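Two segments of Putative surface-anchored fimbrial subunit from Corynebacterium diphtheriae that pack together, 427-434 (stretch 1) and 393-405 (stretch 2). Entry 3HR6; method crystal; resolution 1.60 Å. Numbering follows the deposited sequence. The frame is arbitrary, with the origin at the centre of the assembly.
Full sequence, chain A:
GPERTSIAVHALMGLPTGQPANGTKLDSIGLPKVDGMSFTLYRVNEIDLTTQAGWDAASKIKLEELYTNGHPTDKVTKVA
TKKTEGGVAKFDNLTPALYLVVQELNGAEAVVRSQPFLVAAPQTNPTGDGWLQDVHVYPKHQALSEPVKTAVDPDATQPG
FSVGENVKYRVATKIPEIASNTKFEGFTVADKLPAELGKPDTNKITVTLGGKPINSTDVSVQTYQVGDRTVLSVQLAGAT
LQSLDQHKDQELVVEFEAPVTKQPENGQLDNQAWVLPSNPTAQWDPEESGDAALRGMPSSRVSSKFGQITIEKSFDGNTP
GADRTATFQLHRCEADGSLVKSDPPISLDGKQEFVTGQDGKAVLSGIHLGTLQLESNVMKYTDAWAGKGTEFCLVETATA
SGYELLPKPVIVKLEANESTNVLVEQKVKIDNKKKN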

# COMPACT_ATOMS: atom_id res chain seq x y z
N LYS A 427 -2.57 -28.46 -17.15
CA LYS A 427 -3.35 -29.68 -17.11
C LYS A 427 -2.42 -30.83 -17.44
O LYS A 427 -1.72 -30.77 -18.44
CB LYS A 427 -4.48 -29.59 -18.14
CG LYS A 427 -5.44 -30.77 -18.17
CD LYS A 427 -6.26 -30.75 -19.44
CE LYS A 427 -7.30 -29.63 -19.44
NZ LYS A 427 -8.14 -29.71 -20.67
N VAL A 428 -2.43 -31.89 -16.63
CA VAL A 428 -1.54 -33.02 -16.80
C VAL A 428 -2.41 -34.26 -17.00
O VAL A 428 -3.03 -34.72 -16.07
CB VAL A 428 -0.65 -33.18 -15.57
CG1 VAL A 428 0.37 -34.30 -15.78
CG2 VAL A 428 0.04 -31.82 -15.28
N LYS A 429 -2.45 -34.75 -18.23
CA LYS A 429 -3.20 -35.97 -18.55
C LYS A 429 -2.34 -37.19 -18.31
O LYS A 429 -1.26 -37.32 -18.92
CB LYS A 429 -3.64 -35.95 -20.00
CG LYS A 429 -4.53 -34.78 -20.29
CD LYS A 429 -5.22 -34.99 -21.62
CE LYS A 429 -6.09 -33.79 -21.95
NZ LYS A 429 -7.29 -33.74 -21.05
N ILE A 430 -2.84 -38.10 -17.46
CA ILE A 430 -2.08 -39.29 -17.09
C ILE A 430 -2.97 -40.50 -17.26
O ILE A 430 -4.05 -40.58 -16.67
CB ILE A 430 -1.56 -39.19 -15.64
CG1 ILE A 430 -0.65 -37.97 -15.49
CG2 ILE A 430 -0.78 -40.43 -15.24
CD1 ILE A 430 -0.19 -37.78 -14.09
N ASP A 431 -2.50 -41.43 -18.07
CA ASP A 431 -3.22 -42.67 -18.33
C ASP A 431 -2.46 -43.78 -17.64
O ASP A 431 -1.27 -44.01 -17.92
CB ASP A 431 -3.32 -42.91 -19.82
CG ASP A 431 -4.20 -44.10 -20.16
OD1 ASP A 431 -5.23 -44.32 -19.49
OD2 ASP A 431 -3.85 -44.83 -21.10
N ASN A 432 -3.12 -44.43 -16.69
CA ASN A 432 -2.54 -45.56 -16.00
C ASN A 432 -2.76 -46.82 -16.79
O ASN A 432 -3.78 -46.99 -17.46
CB ASN A 432 -3.11 -45.69 -14.61
CG ASN A 432 -2.73 -44.54 -13.74
OD1 ASN A 432 -1.65 -44.50 -13.13
N LYS A 433 -1.77 -47.71 -16.72
CA LYS A 433 -1.75 -48.91 -17.55
C LYS A 433 -1.62 -50.15 -16.71
O LYS A 433 -1.01 -50.13 -15.63
CB LYS A 433 -0.58 -48.83 -18.52
CG LYS A 433 -0.74 -47.77 -19.60
CD LYS A 433 -1.32 -48.38 -20.89
CE LYS A 433 -1.87 -47.31 -21.84
NZ LYS A 433 -1.12 -46.02 -21.71
N LYS A 434 -2.23 -51.24 -17.19
CA LYS A 434 -1.85 -52.58 -16.73
C LYS A 434 -0.51 -52.95 -17.35
O LYS A 434 0.30 -53.64 -16.71
CB LYS A 434 -2.90 -53.61 -17.16
CG LYS A 434 -4.31 -53.16 -16.84
CD LYS A 434 -5.28 -54.32 -16.64
CE LYS A 434 -6.40 -53.89 -15.72
NZ LYS A 434 -7.49 -54.92 -15.59
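Stretch 2, residues 393-405: CLVETATASGYEL

Stretch 1 continues a β-strand through Asn 432 and leaves it as a loop at Lys 433; stretch 2 continues one through Ala 398, followed by a loop that holds a type II β-turn from Ala 400 to Tyr 403. The strand portions run the same general way, and after the turn the chain doubles back past Lys 433 in the opposite direction. The two backbones are far apart at the start, with Val 428 CA 9.5 Å from Leu 394 CA, and close at the end, where Lys 434 CA lies 4.4 Å from Tyr 403 CA. The strands therefore meet through side chains, whereas the loop after the turn reaches the backbone of stretch 1. The contact buries 466 Å², both sides summed.

Lys 427 and Lys 429 are out of reach of stretch 2, while the alternate residues Val 428, Ile 430 and Asn 432 point their CA-to-CB bonds toward it. Val 428 (chi1 t) makes the apolar contact, its CG1 4.2 Å from CD1 of Leu 394, which also points toward its partner. Ile 430 follows on the same side, but its side chain comes no closer than 4.5 Å. The CA-to-CB bond of Asp 431 points away from stretch 2, although the end of the side chain comes nearer; its OD2 forms a salt bridge with Lys 433 NZ at 3.0 Å, and its OD1 is bonded elsewhere in the structure.

Asn 432, whose ND2 is not modelled and which is covalently bonded to a group elsewhere in the structure, brings its OD1 to two polar side chains of stretch 2. This OD1 lies 2.7 Å from Glu 396 OE2; the extended chi1 and chi2 of Glu 396, both t, carry the carboxylate to this point from the strand. Thr 399 OG1 gives the same OD1 a weak hydrogen bond of 3.5 Å. Asn 432 CB also approaches Tyr 403 CD1, at 3.9 Å.

At Lys 433 the backbones join. Glu 404 N donates to Lys 433 O at 3.0 Å and 175°, a nearly straight bond, and Tyr 403 CA sits 3.5 Å from that same Lys 433 O. A water accepts weakly from Lys 433 N at 3.4 Å and donates to Glu 404 O at 2.7 Å, linking the two residues a second time.

Lys 434 packs on the turn. Its CA is 3.9 Å from Gly 402 O, and its CG stands over one face of the Tyr 403 ring, 4.2 Å from the centroid, in a CH-pi contact; farther out, Lys 434 CE is 3.8 Å from Tyr 403 OH. The turn itself is closed by Tyr 403 N to Ala 400 O at 3.2 Å, and Gly 402, at phi 81°, adopts a backbone conformation that calls for glycine.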

# COMPACT_ATOMS: atom_id res chain seq x y z
N CYS A 393 7.41 -31.51 -10.52
CA CYS A 393 7.08 -32.84 -11.06
C CYS A 393 6.20 -33.59 -10.13
O CYS A 393 6.16 -33.32 -8.95
CB CYS A 393 8.35 -33.63 -11.40
SG CYS A 393 9.48 -33.68 -9.96
N LEU A 394 5.46 -34.55 -10.67
CA LEU A 394 4.56 -35.35 -9.87
C LEU A 394 5.10 -36.76 -9.75
O LEU A 394 5.57 -37.33 -10.73
CB LEU A 394 3.21 -35.40 -10.55
CG LEU A 394 2.40 -34.10 -10.58
CD1 LEU A 394 1.23 -34.22 -11.67
CD2 LEU A 394 1.86 -33.74 -9.19
N VAL A 395 5.01 -37.31 -8.55
CA VAL A 395 5.37 -38.71 -8.32
C VAL A 395 4.10 -39.45 -7.94
O VAL A 395 3.40 -39.08 -6.98
CB VAL A 395 6.42 -38.86 -7.19
CG1 VAL A 395 6.58 -40.36 -6.78
CG2 VAL A 395 7.75 -38.26 -7.60
N GLU A 396 3.81 -40.51 -8.68
CA GLU A 396 2.68 -41.36 -8.37
C GLU A 396 3.05 -42.33 -7.27
O GLU A 396 3.93 -43.19 -7.47
CB GLU A 396 2.23 -42.15 -9.59
CG GLU A 396 0.93 -42.87 -9.33
CD GLU A 396 0.37 -43.53 -10.55
OE1 GLU A 396 1.08 -44.32 -11.21
OE2 GLU A 396 -0.81 -43.28 -10.82
N THR A 397 2.41 -42.20 -6.11
CA THR A 397 2.75 -43.04 -4.94
C THR A 397 1.81 -44.23 -4.75
O THR A 397 2.15 -45.17 -4.05
CB THR A 397 2.76 -42.23 -3.64
OG1 THR A 397 1.46 -41.67 -3.41
CG2 THR A 397 3.84 -41.16 -3.63
N ALA A 398 0.64 -44.20 -5.39
CA ALA A 398 -0.29 -45.30 -5.36
C ALA A 398 -1.13 -45.26 -6.62
O ALA A 398 -1.29 -44.21 -7.26
CB ALA A 398 -1.15 -45.24 -4.10
N THR A 399 -1.61 -46.44 -7.00
CA THR A 399 -2.50 -46.55 -8.13
C THR A 399 -3.57 -47.61 -7.86
O THR A 399 -3.75 -48.03 -6.72
CB THR A 399 -1.67 -46.84 -9.37
OG1 THR A 399 -2.47 -46.69 -10.54
CG2 THR A 399 -1.04 -48.25 -9.27
N ALA A 400 -4.32 -47.98 -8.89
CA ALA A 400 -5.43 -48.90 -8.72
C ALA A 400 -4.93 -50.34 -8.72
O ALA A 400 -3.82 -50.60 -9.15
CB ALA A 400 -6.44 -48.68 -9.83
N SER A 401 -5.77 -51.25 -8.22
CA SER A 401 -5.48 -52.71 -8.24
C SER A 401 -5.09 -53.18 -9.62
O SER A 401 -5.86 -53.02 -10.57
CB SER A 401 -6.72 -53.51 -7.81
OG SER A 401 -6.81 -53.54 -6.40
N GLY A 402 -3.92 -53.82 -9.74
CA GLY A 402 -3.52 -54.42 -11.00
C GLY A 402 -2.92 -53.50 -12.05
O GLY A 402 -2.63 -53.94 -13.17
N TYR A 403 -2.71 -52.23 -11.68
CA TYR A 403 -2.04 -51.25 -12.52
C TYR A 403 -0.59 -51.09 -12.07
O TYR A 403 -0.26 -51.39 -10.93
CB TYR A 403 -2.78 -49.89 -12.45
CG TYR A 403 -4.03 -49.94 -13.28
CD1 TYR A 403 -4.02 -49.53 -14.60
CD2 TYR A 403 -5.19 -50.47 -12.78
CE1 TYR A 403 -5.16 -49.64 -15.41
CE2 TYR A 403 -6.34 -50.57 -13.56
CZ TYR A 403 -6.31 -50.16 -14.88
OH TYR A 403 -7.47 -50.26 -15.65
N GLU A 404 0.24 -50.62 -13.00
CA GLU A 404 1.67 -50.38 -12.78
C GLU A 404 1.90 -48.92 -12.40
O GLU A 404 1.45 -48.00 -13.09
CB GLU A 404 2.50 -50.64 -14.05
CG GLU A 404 2.23 -51.94 -14.78
CD GLU A 404 2.74 -53.15 -14.03
OE1 GLU A 404 3.51 -52.98 -13.06
OE2 GLU A 404 2.36 -54.28 -14.42
N LEU A 405 2.64 -48.69 -11.33
CA LEU A 405 3.03 -47.34 -10.98
C LEU A 405 3.94 -46.71 -12.04
O LEU A 405 4.84 -47.35 -12.58
CB LEU A 405 3.77 -47.32 -9.64
CG LEU A 405 2.86 -47.50 -8.42
CD1 LEU A 405 3.60 -47.95 -7.17
CD2 LEU A 405 2.08 -46.21 -8.14
O HOH W 1 1.30 -47.00 -15.58